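PDB 4HDE: SCO1/SenC family lipoprotein from Bacillus anthracis, which probably binds copper and helps assemble the copper site of cytochrome c oxidase, as SCO1/SenC relatives with a thioredoxin-like fold do. Local coordinates for residues K23-T27 against K28-G32; S75-P78 against D79-K82; N85-A88 against F89-F93; T94-T97 against S98-N101; T104-L108 against E109-K113. All coordinates share one frame; numbering follows the deposited sequence.

Interaction 1 of 5, residues K23-T27 against K28-G32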
loop_
_atom_site.group_PDB
_atom_site.type_symbol
_atom_site.label_atom_id
_atom_site.label_comp_id
_atom_site.label_asym_id
_atom_site.label_seq_id
_atom_site.Cartn_x
_atom_site.Cartn_y
_atom_site.Cartn_z
ATOM N N LYS A 23 13.520 -5.735 -7.926
ATOM C CA LYS A 23 14.163 -4.464 -8.259
ATOM C C LYS A 23 13.944 -3.456 -7.131
ATOM O O LYS A 23 12.927 -3.508 -6.443
ATOM C CB LYS A 23 13.579 -3.900 -9.565
ATOM C CG LYS A 23 13.507 -4.884 -10.717
ATOM C CD LYS A 23 14.886 -5.240 -11.210
ATOM C CE LYS A 23 14.840 -6.312 -12.298
ATOM N NZ LYS A 23 14.239 -5.846 -13.576
ATOM N N PRO A 24 14.883 -2.520 -6.941
ATOM C CA PRO A 24 14.730 -1.495 -5.903
ATOM C C PRO A 24 13.553 -0.579 -6.172
ATOM O O PRO A 24 13.309 -0.171 -7.308
ATOM C CB PRO A 24 16.042 -0.701 -5.996
ATOM C CG PRO A 24 16.493 -0.889 -7.413
ATOM C CD PRO A 24 16.113 -2.326 -7.727
ATOM N N PHE A 25 12.826 -0.244 -5.119
ATOM C CA PHE A 25 11.688 0.650 -5.253
ATOM C C PHE A 25 11.380 1.312 -3.926
ATOM O O PHE A 25 11.405 0.673 -2.874
ATOM C CB PHE A 25 10.446 -0.117 -5.735
ATOM C CG PHE A 25 9.340 0.775 -6.248
ATOM C CD1 PHE A 25 9.346 1.213 -7.557
ATOM C CD2 PHE A 25 8.316 1.195 -5.410
ATOM C CE1 PHE A 25 8.335 2.035 -8.032
ATOM C CE2 PHE A 25 7.312 2.022 -5.887
ATOM C CZ PHE A 25 7.324 2.437 -7.191
ATOM N N GLY A 26 11.070 2.599 -3.974
ATOM C CA GLY A 26 10.634 3.303 -2.788
ATOM C C GLY A 26 10.523 4.793 -3.027
ATOM O O GLY A 26 10.085 5.225 -4.092
ATOM N N THR A 27 10.934 5.568 -2.032
ATOM C CA THR A 27 10.806 7.018 -2.070
ATOM C C THR A 27 11.368 7.638 -3.344
ATOM O O THR A 27 10.779 8.565 -3.909
ATOM C CB THR A 27 11.506 7.628 -0.860
ATOM O OG1 THR A 27 11.053 6.952 0.320
ATOM C CG2 THR A 27 11.201 9.123 -0.749
ATOM N N LYS A 28 12.508 7.140 -3.803
ATOM C CA LYS A 28 13.136 7.683 -5.002
ATOM C C LYS A 28 12.140 7.682 -6.165
ATOM O O LYS A 28 12.067 8.639 -6.930
ATOM C CB LYS A 28 14.390 6.879 -5.357
ATOM C CG LYS A 28 15.064 7.280 -6.658
ATOM C CD LYS A 28 16.247 6.372 -6.946
ATOM C CE LYS A 28 16.988 6.799 -8.206
ATOM N NZ LYS A 28 16.193 6.547 -9.438
ATOM N N ASP A 29 11.370 6.610 -6.284
ATOM C CA ASP A 29 10.404 6.458 -7.362
ATOM C C ASP A 29 9.116 7.225 -7.104
ATOM O O ASP A 29 8.494 7.732 -8.030
ATOM C CB ASP A 29 10.090 4.975 -7.539
ATOM C CG ASP A 29 11.341 4.145 -7.645
ATOM O OD1 ASP A 29 11.838 3.978 -8.771
ATOM O OD2 ASP A 29 11.846 3.704 -6.597
ATOM N N LEU A 30 8.728 7.306 -5.839
ATOM C CA LEU A 30 7.406 7.779 -5.454
ATOM C C LEU A 30 7.317 9.277 -5.173
ATOM O O LEU A 30 6.232 9.855 -5.244
ATOM C CB LEU A 30 6.932 6.994 -4.231
ATOM C CG LEU A 30 6.668 5.508 -4.468
ATOM C CD1 LEU A 30 6.635 4.791 -3.120
ATOM C CD2 LEU A 30 5.396 5.281 -5.267
ATOM N N LYS A 31 8.437 9.908 -4.837
ATOM C CA LYS A 31 8.438 11.331 -4.524
ATOM C C LYS A 31 8.051 12.134 -5.759
ATOM O O LYS A 31 8.725 12.091 -6.781
ATOM C CB LYS A 31 9.801 11.770 -3.989
ATOM C CG LYS A 31 9.873 13.229 -3.550
ATOM C CD LYS A 31 8.995 13.478 -2.332
ATOM C CE LYS A 31 9.203 14.878 -1.765
ATOM N NZ LYS A 31 10.614 15.123 -1.336
ATOM N N GLY A 32 6.960 12.888 -5.656
ATOM C CA GLY A 32 6.420 13.596 -6.803
ATOM C C GLY A 32 5.184 12.941 -7.397
ATOM O O GLY A 32 4.542 13.512 -8.284
HETATM O O HOH W 1 14.130 2.348 -8.334
#
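Asp29 reaches back from the first turn of helix 27-30 to the strand before it, and its carboxylate lies stacked on the Phe25 ring, the two planes only 9° apart. Asp29 CB sits over the same ring at 3.9 Å from the centroid, a CH-pi contact. One carboxylate oxygen carries the polar part: Gly26 N donates to Asp29 OD2 at 3.0 Å, nearly straight, meeting the oxygen on its anti side and somewhat out of the carboxylate plane. The other oxygen, Asp29 OD1, accepts a hydrogen bond from a water that also donates to Pro24 O, so both oxygens are tied back to the strand. Leu30 meets the far end of the ring, Phe25 CE2 lying 3.8 Å from Leu30 CG, and the two side chains cross at about a right angle. Phe25 can serve both partners because its CG stands anti to the backbone N (chi1 -165°), which carries the ring along beside the helix.

Behind these side chains the N-cap residue Gly26 holds the turn: its carbonyl O accepts from Leu30 N at 3.0 Å, in the carbonyl plane, and from Asp29 N at 2.9 Å, above that plane. Lys31 N closes the last turn on Thr27 O at 2.9 Å. Thr27 OG1 is engaged by Phe15 N, which joins the helix start to the chain ahead of strand 16-18. Strand 24-26 pairs antiparallel with that strand, while Phe25 packs on Asn101 and Leu103 of strand 100-103 and Leu30 on Gln70 and Val72 of strand 70-75.

Interaction 2 of 5, residues S75-P78 against D79-K82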
loop_
_atom_site.group_PDB
_atom_site.type_symbol
_atom_site.label_atom_id
_atom_site.label_comp_id
_atom_site.label_asym_id
_atom_site.label_seq_id
_atom_site.Cartn_x
_atom_site.Cartn_y
_atom_site.Cartn_z
ATOM N N SER A 75 4.735 -5.857 2.318
ATOM C CA SER A 75 4.573 -7.126 3.016
ATOM C C SER A 75 4.931 -6.996 4.493
ATOM O O SER A 75 5.988 -6.456 4.856
ATOM C CB SER A 75 5.428 -8.234 2.400
ATOM O OG SER A 75 5.350 -9.411 3.207
ATOM N N VAL A 76 4.047 -7.501 5.349
ATOM C CA VAL A 76 4.333 -7.581 6.775
ATOM C C VAL A 76 4.795 -8.973 7.186
ATOM O O VAL A 76 4.890 -9.267 8.374
ATOM C CB VAL A 76 3.132 -7.140 7.629
ATOM C CG1 VAL A 76 2.786 -5.684 7.330
ATOM C CG2 VAL A 76 1.927 -8.047 7.383
ATOM N N ASP A 77 5.098 -9.821 6.212
ATOM C CA ASP A 77 5.680 -11.127 6.501
ATOM C C ASP A 77 6.877 -11.380 5.583
ATOM O O ASP A 77 6.890 -12.347 4.834
ATOM C CB ASP A 77 4.614 -12.216 6.324
ATOM C CG ASP A 77 5.020 -13.551 6.918
ATOM O OD1 ASP A 77 5.925 -13.591 7.784
ATOM O OD2 ASP A 77 4.413 -14.567 6.527
ATOM N N PRO A 78 7.901 -10.521 5.664
ATOM C CA PRO A 78 9.014 -10.637 4.717
ATOM C C PRO A 78 9.836 -11.914 4.885
ATOM O O PRO A 78 10.585 -12.259 3.971
ATOM C CB PRO A 78 9.864 -9.392 5.024
ATOM C CG PRO A 78 9.523 -9.053 6.465
ATOM C CD PRO A 78 8.054 -9.362 6.563
ATOM N N ASP A 79 9.730 -12.590 6.027
ATOM C CA ASP A 79 10.421 -13.868 6.207
ATOM C C ASP A 79 9.886 -14.924 5.241
ATOM O O ASP A 79 10.611 -15.847 4.856
ATOM C CB ASP A 79 10.304 -14.369 7.659
ATOM C CG ASP A 79 11.011 -13.462 8.649
ATOM O OD1 ASP A 79 12.140 -13.013 8.350
ATOM O OD2 ASP A 79 10.435 -13.200 9.730
ATOM N N LEU A 80 8.620 -14.792 4.853
ATOM C CA LEU A 80 8.013 -15.729 3.906
ATOM C C LEU A 80 7.792 -15.111 2.527
ATOM O O LEU A 80 7.915 -15.795 1.511
ATOM C CB LEU A 80 6.689 -16.289 4.442
ATOM C CG LEU A 80 6.803 -17.357 5.532
ATOM C CD1 LEU A 80 5.424 -17.923 5.828
ATOM C CD2 LEU A 80 7.754 -18.467 5.111
ATOM N N ASP A 81 7.467 -13.823 2.489
ATOM C CA ASP A 81 7.158 -13.160 1.225
ATOM C C ASP A 81 8.422 -12.655 0.554
ATOM O O ASP A 81 8.954 -11.609 0.931
ATOM C CB ASP A 81 6.201 -11.979 1.432
ATOM C CG ASP A 81 4.812 -12.408 1.862
ATOM O OD1 ASP A 81 4.524 -13.622 1.858
ATOM O OD2 ASP A 81 3.991 -11.521 2.186
ATOM N N LYS A 82 8.914 -13.402 -0.423
ATOM C CA LYS A 82 9.997 -12.924 -1.269
ATOM C C LYS A 82 9.374 -12.385 -2.561
ATOM O O LYS A 82 8.170 -12.501 -2.758
ATOM C CB LYS A 82 11.008 -14.046 -1.526
ATOM C CG LYS A 82 11.353 -14.863 -0.282
ATOM C CD LYS A 82 11.893 -13.999 0.858
ATOM C CE LYS A 82 12.214 -14.850 2.084
ATOM N NZ LYS A 82 12.768 -14.022 3.180
HETATM O O HOH W 2 8.120 -12.069 8.418
HETATM O O HOH W 3 3.143 -14.567 4.067
#
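Asp77 lies alongside Leu80, both side chains pointing the same way, with Asp77 OD2 3.5 Å from Leu80 CB and close to CD1 as well. The aliphatic branch thus flanks one carboxylate oxygen. Across the turn, Ser75 OG donates to Asp81 OD2 at 2.7 Å, on the anti side and 27° out of the carboxylate plane. The same hydroxyl accepts from Asp77 N at 3.0 Å, an ST turn; its trans torsion (chi1 174°) sets OG between the two partners. The loop closes on Asp77 O, which takes Asp81 N at 2.8 Å in the carbonyl plane and Leu80 N at 3.0 Å from above it. Lys82 folds back with its ammonium on Pro78 O, NZ to O 2.9 Å, in that carbonyl's plane.

The carboxylates of Asp77 and Asp81 do not touch; a water donates to Asp77 OD2 and to Asp81 OD1 and bridges them. Lys125 forms a salt bridge with Asp77 OD1, and Thr42 OG1 is hydrogen-bonded to Asp81 OD1, which probably eases the gathering of negative charge.

This loop leads from the end of strand 70-75 to helix 83-90, with Lys82 at its N-cap. Ser75 still pairs through its backbone with Leu103 of strand 100-103, Val76 pairs with Met40 of strand 35-40, and Pro78 packs on Thr104 beyond strand 100-103.

Interaction 3 of 5, residues N85-A88 against F89-F93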
loop_
_atom_site.group_PDB
_atom_site.type_symbol
_atom_site.label_atom_id
_atom_site.label_comp_id
_atom_site.label_asym_id
_atom_site.label_seq_id
_atom_site.Cartn_x
_atom_site.Cartn_y
_atom_site.Cartn_z
ATOM N N ASN A 85 6.939 -14.682 -4.434
ATOM C CA ASN A 85 5.678 -14.840 -3.733
ATOM C C ASN A 85 4.744 -13.684 -4.034
ATOM O O ASN A 85 3.557 -13.893 -4.290
ATOM C CB ASN A 85 5.900 -14.941 -2.226
ATOM C CG ASN A 85 6.838 -16.064 -1.849
ATOM O OD1 ASN A 85 8.054 -15.886 -1.804
ATOM N ND2 ASN A 85 6.275 -17.231 -1.567
ATOM N N LEU A 86 5.275 -12.469 -4.014
ATOM C CA LEU A 86 4.447 -11.288 -4.256
ATOM C C LEU A 86 3.968 -11.217 -5.703
ATOM O O LEU A 86 2.826 -10.822 -5.975
ATOM C CB LEU A 86 5.207 -10.016 -3.894
ATOM C CG LEU A 86 5.494 -9.901 -2.396
ATOM C CD1 LEU A 86 6.411 -8.713 -2.147
ATOM C CD2 LEU A 86 4.212 -9.763 -1.601
ATOM N N LYS A 87 4.832 -11.608 -6.630
ATOM C CA LYS A 87 4.478 -11.594 -8.041
ATOM C C LYS A 87 3.351 -12.590 -8.318
ATOM O O LYS A 87 2.380 -12.278 -9.022
ATOM C CB LYS A 87 5.707 -11.906 -8.893
ATOM C CG LYS A 87 5.510 -11.699 -10.395
ATOM C CD LYS A 87 6.830 -11.797 -11.139
ATOM C CE LYS A 87 6.672 -11.450 -12.603
ATOM N NZ LYS A 87 6.299 -10.021 -12.771
ATOM N N ALA A 88 3.458 -13.788 -7.753
ATOM C CA ALA A 88 2.421 -14.797 -7.943
ATOM C C ALA A 88 1.112 -14.376 -7.284
ATOM O O ALA A 88 0.028 -14.624 -7.823
ATOM C CB ALA A 88 2.883 -16.139 -7.404
ATOM N N PHE A 89 1.222 -13.732 -6.129
ATOM C CA PHE A 89 0.056 -13.247 -5.401
ATOM C C PHE A 89 -0.719 -12.208 -6.209
ATOM O O PHE A 89 -1.930 -12.342 -6.400
ATOM C CB PHE A 89 0.484 -12.673 -4.044
ATOM C CG PHE A 89 -0.656 -12.097 -3.227
ATOM C CD1 PHE A 89 -1.431 -12.913 -2.425
ATOM C CD2 PHE A 89 -0.929 -10.736 -3.255
ATOM C CE1 PHE A 89 -2.470 -12.387 -1.671
ATOM C CE2 PHE A 89 -1.964 -10.208 -2.502
ATOM C CZ PHE A 89 -2.728 -11.032 -1.716
ATOM N N ILE A 90 -0.029 -11.185 -6.701
ATOM C CA ILE A 90 -0.731 -10.070 -7.340
ATOM C C ILE A 90 -1.388 -10.461 -8.667
ATOM O O ILE A 90 -2.406 -9.886 -9.060
ATOM C CB ILE A 90 0.182 -8.825 -7.508
ATOM C CG1 ILE A 90 -0.637 -7.576 -7.870
ATOM C CG2 ILE A 90 1.245 -9.063 -8.551
ATOM C CD1 ILE A 90 -1.698 -7.206 -6.844
ATOM N N GLN A 91 -0.838 -11.471 -9.334
ATOM C CA GLN A 91 -1.362 -11.867 -10.636
ATOM C C GLN A 91 -2.820 -12.333 -10.581
ATOM O O GLN A 91 -3.525 -12.271 -11.586
ATOM C CB GLN A 91 -0.459 -12.909 -11.306
ATOM C CG GLN A 91 0.901 -12.345 -11.725
ATOM C CD GLN A 91 1.798 -13.374 -12.387
ATOM O OE1 GLN A 91 1.581 -14.578 -12.261
ATOM N NE2 GLN A 91 2.815 -12.900 -13.102
ATOM N N LYS A 92 -3.283 -12.755 -9.414
ATOM C CA LYS A 92 -4.667 -13.186 -9.291
ATOM C C LYS A 92 -5.638 -12.017 -9.417
ATOM O O LYS A 92 -6.745 -12.160 -9.946
ATOM C CB LYS A 92 -4.881 -13.885 -7.951
ATOM C CG LYS A 92 -6.334 -14.241 -7.690
ATOM C CD LYS A 92 -6.475 -15.177 -6.499
ATOM C CE LYS A 92 -7.935 -15.538 -6.284
ATOM N NZ LYS A 92 -8.112 -16.934 -5.805
ATOM N N PHE A 93 -5.207 -10.858 -8.938
ATOM C CA PHE A 93 -6.108 -9.732 -8.698
ATOM C C PHE A 93 -6.156 -8.681 -9.784
ATOM O O PHE A 93 -7.129 -7.940 -9.876
ATOM C CB PHE A 93 -5.733 -9.062 -7.380
ATOM C CG PHE A 93 -5.810 -9.986 -6.208
ATOM C CD1 PHE A 93 -7.016 -10.253 -5.580
ATOM C CD2 PHE A 93 -4.668 -10.623 -5.747
ATOM C CE1 PHE A 93 -7.069 -11.124 -4.497
ATOM C CE2 PHE A 93 -4.718 -11.489 -4.674
ATOM C CZ PHE A 93 -5.919 -11.742 -4.047
#
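Phe89 and Ile90 both set a branch anti to the backbone N, Phe89 CG with chi1 178° and Ile90 CG1 with chi1 -167°, which sends the ring and the longer isoleucine arm away from the preceding turn. The carbons nearer the backbone then meet the carbonyl oxygens of that turn: Phe89 CB lies 3.3 Å from Asn85 O, and Ile90 CG2 rests 3.4 Å from Lys87 O and nearly as close to Leu86 O.

These contacts ride on i to i+4 backbone bonds. Phe89 N gives to Asn85 O and Ile90 N to Leu86 O, both at 3.0 Å, whereas Gln91 N to Lys87 O is weak, at 3.3 Å. Helix 83-90 is the crossover of a beta-alpha-beta unit between the parallel strands 70-75 and 100-103, within the thioredoxin-like fold. Its buried side carries Leu86, against Met40, Leu102 and Thr104, and Ile90, against Leu102 and Trp100. Near the helix start, Asn85 OD1 accepts from Lys82 N at the N-cap, and the ammonium of Lys87 forms a salt bridge with Asp21.

Farther along, Phe93 CE2 stands 3.6 Å above one face of the Phe89 ring, offset toward its rim. Both rings also touch Thr52 of helix 48-64, while Lys87 and Gln91 lie on the exposed side.

Interaction 4 of 5, residues T94-T97 against S98-N101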
loop_
_atom_site.group_PDB
_atom_site.type_symbol
_atom_site.label_atom_id
_atom_site.label_comp_id
_atom_site.label_asym_id
_atom_site.label_seq_id
_atom_site.Cartn_x
_atom_site.Cartn_y
_atom_site.Cartn_z
ATOM N N THR A 94 -5.086 -8.576 -10.561
ATOM C CA THR A 94 -5.000 -7.542 -11.578
ATOM C C THR A 94 -4.078 -7.975 -12.703
ATOM O O THR A 94 -3.162 -8.764 -12.486
ATOM C CB THR A 94 -4.512 -6.199 -10.995
ATOM O OG1 THR A 94 -4.527 -5.208 -12.031
ATOM C CG2 THR A 94 -3.105 -6.323 -10.425
ATOM N N GLU A 95 -4.342 -7.463 -13.900
ATOM C CA GLU A 95 -3.461 -7.665 -15.045
ATOM C C GLU A 95 -2.576 -6.445 -15.281
ATOM O O GLU A 95 -1.829 -6.387 -16.259
ATOM C CB GLU A 95 -4.279 -7.971 -16.297
ATOM C CG GLU A 95 -5.065 -9.259 -16.178
ATOM C CD GLU A 95 -5.709 -9.673 -17.476
ATOM O OE1 GLU A 95 -6.504 -8.885 -18.024
ATOM O OE2 GLU A 95 -5.415 -10.790 -17.947
ATOM N N ASP A 96 -2.670 -5.467 -14.388
ATOM C CA ASP A 96 -1.911 -4.234 -14.514
ATOM C C ASP A 96 -1.035 -4.016 -13.285
ATOM O O ASP A 96 -1.533 -3.716 -12.205
ATOM C CB ASP A 96 -2.874 -3.055 -14.700
ATOM C CG ASP A 96 -2.159 -1.739 -14.969
ATOM O OD1 ASP A 96 -0.919 -1.733 -15.132
ATOM O OD2 ASP A 96 -2.851 -0.702 -15.037
ATOM N N THR A 97 0.273 -4.176 -13.443
ATOM C CA THR A 97 1.196 -3.819 -12.373
ATOM C C THR A 97 2.170 -2.715 -12.792
ATOM O O THR A 97 3.160 -2.456 -12.109
ATOM C CB THR A 97 1.961 -5.040 -11.822
ATOM O OG1 THR A 97 2.639 -5.707 -12.890
ATOM C CG2 THR A 97 0.992 -6.012 -11.164
ATOM N N SER A 98 1.864 -2.038 -13.892
ATOM C CA SER A 98 2.693 -0.920 -14.322
ATOM C C SER A 98 2.781 0.152 -13.232
ATOM O O SER A 98 3.796 0.839 -13.106
ATOM C CB SER A 98 2.163 -0.308 -15.619
ATOM O OG SER A 98 0.895 0.281 -15.413
ATOM N N ASN A 99 1.719 0.294 -12.446
ATOM C CA ASN A 99 1.693 1.268 -11.358
ATOM C C ASN A 99 1.387 0.628 -10.006
ATOM O O ASN A 99 0.809 1.267 -9.138
ATOM C CB ASN A 99 0.686 2.385 -11.643
ATOM C CG ASN A 99 -0.755 1.888 -11.645
ATOM O OD1 ASN A 99 -1.016 0.711 -11.898
ATOM N ND2 ASN A 99 -1.693 2.780 -11.361
ATOM N N TRP A 100 1.748 -0.640 -9.829
ATOM C CA TRP A 100 1.503 -1.305 -8.548
ATOM C C TRP A 100 2.735 -2.113 -8.176
ATOM O O TRP A 100 3.102 -3.067 -8.874
ATOM C CB TRP A 100 0.284 -2.227 -8.638
ATOM C CG TRP A 100 -0.294 -2.699 -7.318
ATOM C CD1 TRP A 100 0.304 -2.704 -6.083
ATOM C CD2 TRP A 100 -1.601 -3.233 -7.132
ATOM N NE1 TRP A 100 -0.566 -3.219 -5.141
ATOM C CE2 TRP A 100 -1.743 -3.544 -5.766
ATOM C CE3 TRP A 100 -2.678 -3.473 -7.993
ATOM C CZ2 TRP A 100 -2.908 -4.095 -5.245
ATOM C CZ3 TRP A 100 -3.837 -4.014 -7.471
ATOM C CH2 TRP A 100 -3.943 -4.318 -6.110
ATOM N N ASN A 101 3.382 -1.707 -7.088
ATOM C CA ASN A 101 4.565 -2.395 -6.590
ATOM C C ASN A 101 4.300 -2.982 -5.220
ATOM O O ASN A 101 3.773 -2.303 -4.339
ATOM C CB ASN A 101 5.753 -1.437 -6.548
ATOM C CG ASN A 101 6.276 -1.130 -7.913
ATOM O OD1 ASN A 101 7.126 -1.855 -8.434
ATOM N ND2 ASN A 101 5.754 -0.073 -8.533
HETATM O O HOH W 4 5.761 -3.051 -10.857
#
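The loop from helix 83-90 enters strand 100-103, the return of a beta-alpha-beta unit, through a type I beta turn from Thr97 to Trp100, closed by a straight but weak bond from Trp100 N to Thr97 O at 3.2 Å. Asp96 holds the start of the turn through a single carboxylate oxygen. Ser98 OG donates to Asp96 OD1 at 2.7 Å, on the syn lone pair, and Ser98 N donates to the same OD1 at 3.1 Å, on the anti side and 30° out of the carboxylate plane. The serine hydroxyl can arrive there because chi1 of 66° places OG between its own backbone N and carbonyl carbon.

Just upstream, Asp96 N gives to Thr94 OG1 at 3.0 Å, an ST turn. The methyl of that threonine does different work: Thr94 CG2 packs at 3.8 Å on both CE3 and CZ3 of Trp100, meeting the benzo part of the indole. The indole otherwise lies against Thr52, Met55, Ala56 and Gln59 of helix 48-64, and its NE1 is hydrogen-bonded to Ser73 OG.

Gln59 also bonds Thr94 OG1, Asp96 O and Asn99 OD1, while Asn99 ND2 is hydrogen-bonded to Val69 O. Two donors from Ser98 meet one oxygen of Asp96, which probably restricts the rotation of the carboxylate, and these N-H and O-H groups would help to stabilise its negative charge.

Interaction 5 of 5, residues T104-L108 against E109-K113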
loop_
_atom_site.group_PDB
_atom_site.type_symbol
_atom_site.label_atom_id
_atom_site.label_comp_id
_atom_site.label_asym_id
_atom_site.label_seq_id
_atom_site.Cartn_x
_atom_site.Cartn_y
_atom_site.Cartn_z
ATOM N N THR A 104 9.122 -5.882 -0.295
ATOM C CA THR A 104 9.643 -6.802 0.699
ATOM C C THR A 104 11.159 -6.633 0.741
ATOM O O THR A 104 11.687 -5.624 0.259
ATOM C CB THR A 104 9.235 -8.251 0.367
ATOM O OG1 THR A 104 9.540 -9.087 1.487
ATOM C CG2 THR A 104 9.936 -8.767 -0.873
ATOM N N GLY A 105 11.858 -7.597 1.337
ATOM C CA GLY A 105 13.311 -7.631 1.303
ATOM C C GLY A 105 13.990 -7.182 2.581
ATOM O O GLY A 105 15.193 -7.329 2.735
ATOM N N TYR A 106 13.191 -6.656 3.499
ATOM C CA TYR A 106 13.637 -6.124 4.774
ATOM C C TYR A 106 13.316 -7.143 5.869
ATOM O O TYR A 106 12.688 -8.160 5.607
ATOM C CB TYR A 106 12.900 -4.805 5.032
ATOM C CG TYR A 106 11.456 -4.820 4.580
ATOM C CD1 TYR A 106 11.050 -4.106 3.463
ATOM C CD2 TYR A 106 10.506 -5.560 5.266
ATOM C CE1 TYR A 106 9.733 -4.120 3.046
ATOM C CE2 TYR A 106 9.189 -5.595 4.853
ATOM C CZ TYR A 106 8.805 -4.871 3.746
ATOM O OH TYR A 106 7.495 -4.876 3.336
ATOM N N SER A 107 13.760 -6.886 7.093
ATOM C CA SER A 107 13.441 -7.787 8.199
ATOM C C SER A 107 12.046 -7.517 8.772
ATOM O O SER A 107 11.445 -6.464 8.543
ATOM C CB SER A 107 14.481 -7.659 9.316
ATOM O OG SER A 107 14.352 -6.402 9.956
ATOM N N LEU A 108 11.542 -8.477 9.537
ATOM C CA LEU A 108 10.282 -8.270 10.226
ATOM C C LEU A 108 10.405 -7.105 11.214
ATOM O O LEU A 108 9.506 -6.272 11.313
ATOM C CB LEU A 108 9.855 -9.548 10.945
ATOM C CG LEU A 108 8.567 -9.466 11.767
ATOM C CD1 LEU A 108 7.374 -9.093 10.911
ATOM C CD2 LEU A 108 8.327 -10.802 12.436
ATOM N N GLU A 109 11.523 -7.033 11.929
ATOM C CA GLU A 109 11.753 -5.914 12.833
ATOM C C GLU A 109 11.683 -4.573 12.095
ATOM O O GLU A 109 11.061 -3.625 12.574
ATOM C CB GLU A 109 13.088 -6.057 13.560
ATOM C CG GLU A 109 13.359 -4.925 14.531
ATOM C CD GLU A 109 14.539 -5.198 15.451
ATOM O OE1 GLU A 109 15.130 -6.297 15.367
ATOM O OE2 GLU A 109 14.868 -4.307 16.264
ATOM N N ASP A 110 12.320 -4.506 10.929
ATOM C CA ASP A 110 12.316 -3.299 10.090
ATOM C C ASP A 110 10.904 -2.829 9.763
ATOM O O ASP A 110 10.568 -1.651 9.928
ATOM C CB ASP A 110 13.043 -3.539 8.753
ATOM C CG ASP A 110 14.546 -3.694 8.898
ATOM O OD1 ASP A 110 15.127 -3.191 9.887
ATOM O OD2 ASP A 110 15.148 -4.311 7.986
ATOM N N ILE A 111 10.081 -3.738 9.260
ATOM C CA ILE A 111 8.756 -3.331 8.806
ATOM C C ILE A 111 7.850 -3.024 9.993
ATOM O O ILE A 111 6.949 -2.186 9.899
ATOM C CB ILE A 111 8.125 -4.357 7.818
ATOM C CG1 ILE A 111 6.966 -3.726 7.041
ATOM C CG2 ILE A 111 7.707 -5.648 8.526
ATOM C CD1 ILE A 111 7.389 -2.573 6.179
ATOM N N THR A 112 8.109 -3.679 11.120
ATOM C CA THR A 112 7.378 -3.365 12.341
ATOM C C THR A 112 7.624 -1.908 12.749
ATOM O O THR A 112 6.687 -1.168 13.069
ATOM C CB THR A 112 7.778 -4.317 13.479
ATOM O OG1 THR A 112 7.396 -5.652 13.119
ATOM C CG2 THR A 112 7.097 -3.923 14.787
ATOM N N LYS A 113 8.883 -1.489 12.717
ATOM C CA LYS A 113 9.231 -0.122 13.069
ATOM C C LYS A 113 8.676 0.848 12.028
ATOM O O LYS A 113 8.146 1.902 12.373
ATOM C CB LYS A 113 10.749 0.043 13.187
ATOM C CG LYS A 113 11.182 1.426 13.647
ATOM C CD LYS A 113 12.680 1.616 13.500
ATOM C CE LYS A 113 13.092 3.034 13.866
ATOM N NZ LYS A 113 12.412 4.049 13.003
#
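Tyr106 lays its ring against the buried Ile111 in the closely packed part of this contact, with Tyr106 CE2 3.4 Å from Ile111 CB and Tyr106 CZ 3.6 Å from Ile111 CD1. The isoleucine thus follows the ring from its CE2 side to the phenol end, the two side chains crossing at a slant. Tyr106 OH is hydrogen-bonded to Ser75 O, and the ring also meets Phe17 edge-to-face. Thr104 C lies over one face, near the rim.

Leu108 is also well held. Both Thr112 N and Thr112 OG1 donate to Leu108 O, the hydroxyl at 2.8 Å and from above the carbonyl plane; the Thr112 side chain also touches Val123. Leu108 CD1 lies 4.2 Å from Ile111 CG2, and the side chain also touches Asp79.

Beside this packed part helix 108-119 begins, and there Ser107 and Asp110 form a capping box. Ser107, the N-cap, accepts from Asp110 N at OG, 2.9 Å and nearly straight; in return Ser107 N donates to Asp110 OD2 at 3.1 Å, meeting the carboxylate from above its plane. A chi1 of 70° holds Ser107 OG over the first turn, where it can take up the amide of Asp110. The same residue's carbonyl begins the helical bonding, with Ile111 N to Ser107 O at 3.1 Å.

The solvent side is looser. Asp110 is exposed for all its part in the cap, and the exposed Glu109 runs extended, touching Ser107 OG through CB at 3.8 Å.

Along the chain the five contacts follow in series, all within the thioredoxin-like SCO1/SenC fold. Interactions 2 to 5 trace the path from the end of strand 70-75 through helix 83-90 and strand 100-103 into helix 108-119. Interactions 2 and 5 are the nearest pair, centres about 8 Å apart, joined by a probable hydrogen bond between Asp81 O and Thr104 OG1 and by the packing of Pro78 CB on Tyr106 O. Interactions 3 and 4, centres about 10 Å apart, meet where Ile90 packs on Trp100. Interaction 1 comes from the earlier two-stranded sheet and touches interaction 4 through Phe25 and Asn101. Together they tie edge strand 100-103 of the five-stranded sheet to its surrounding helices and loops.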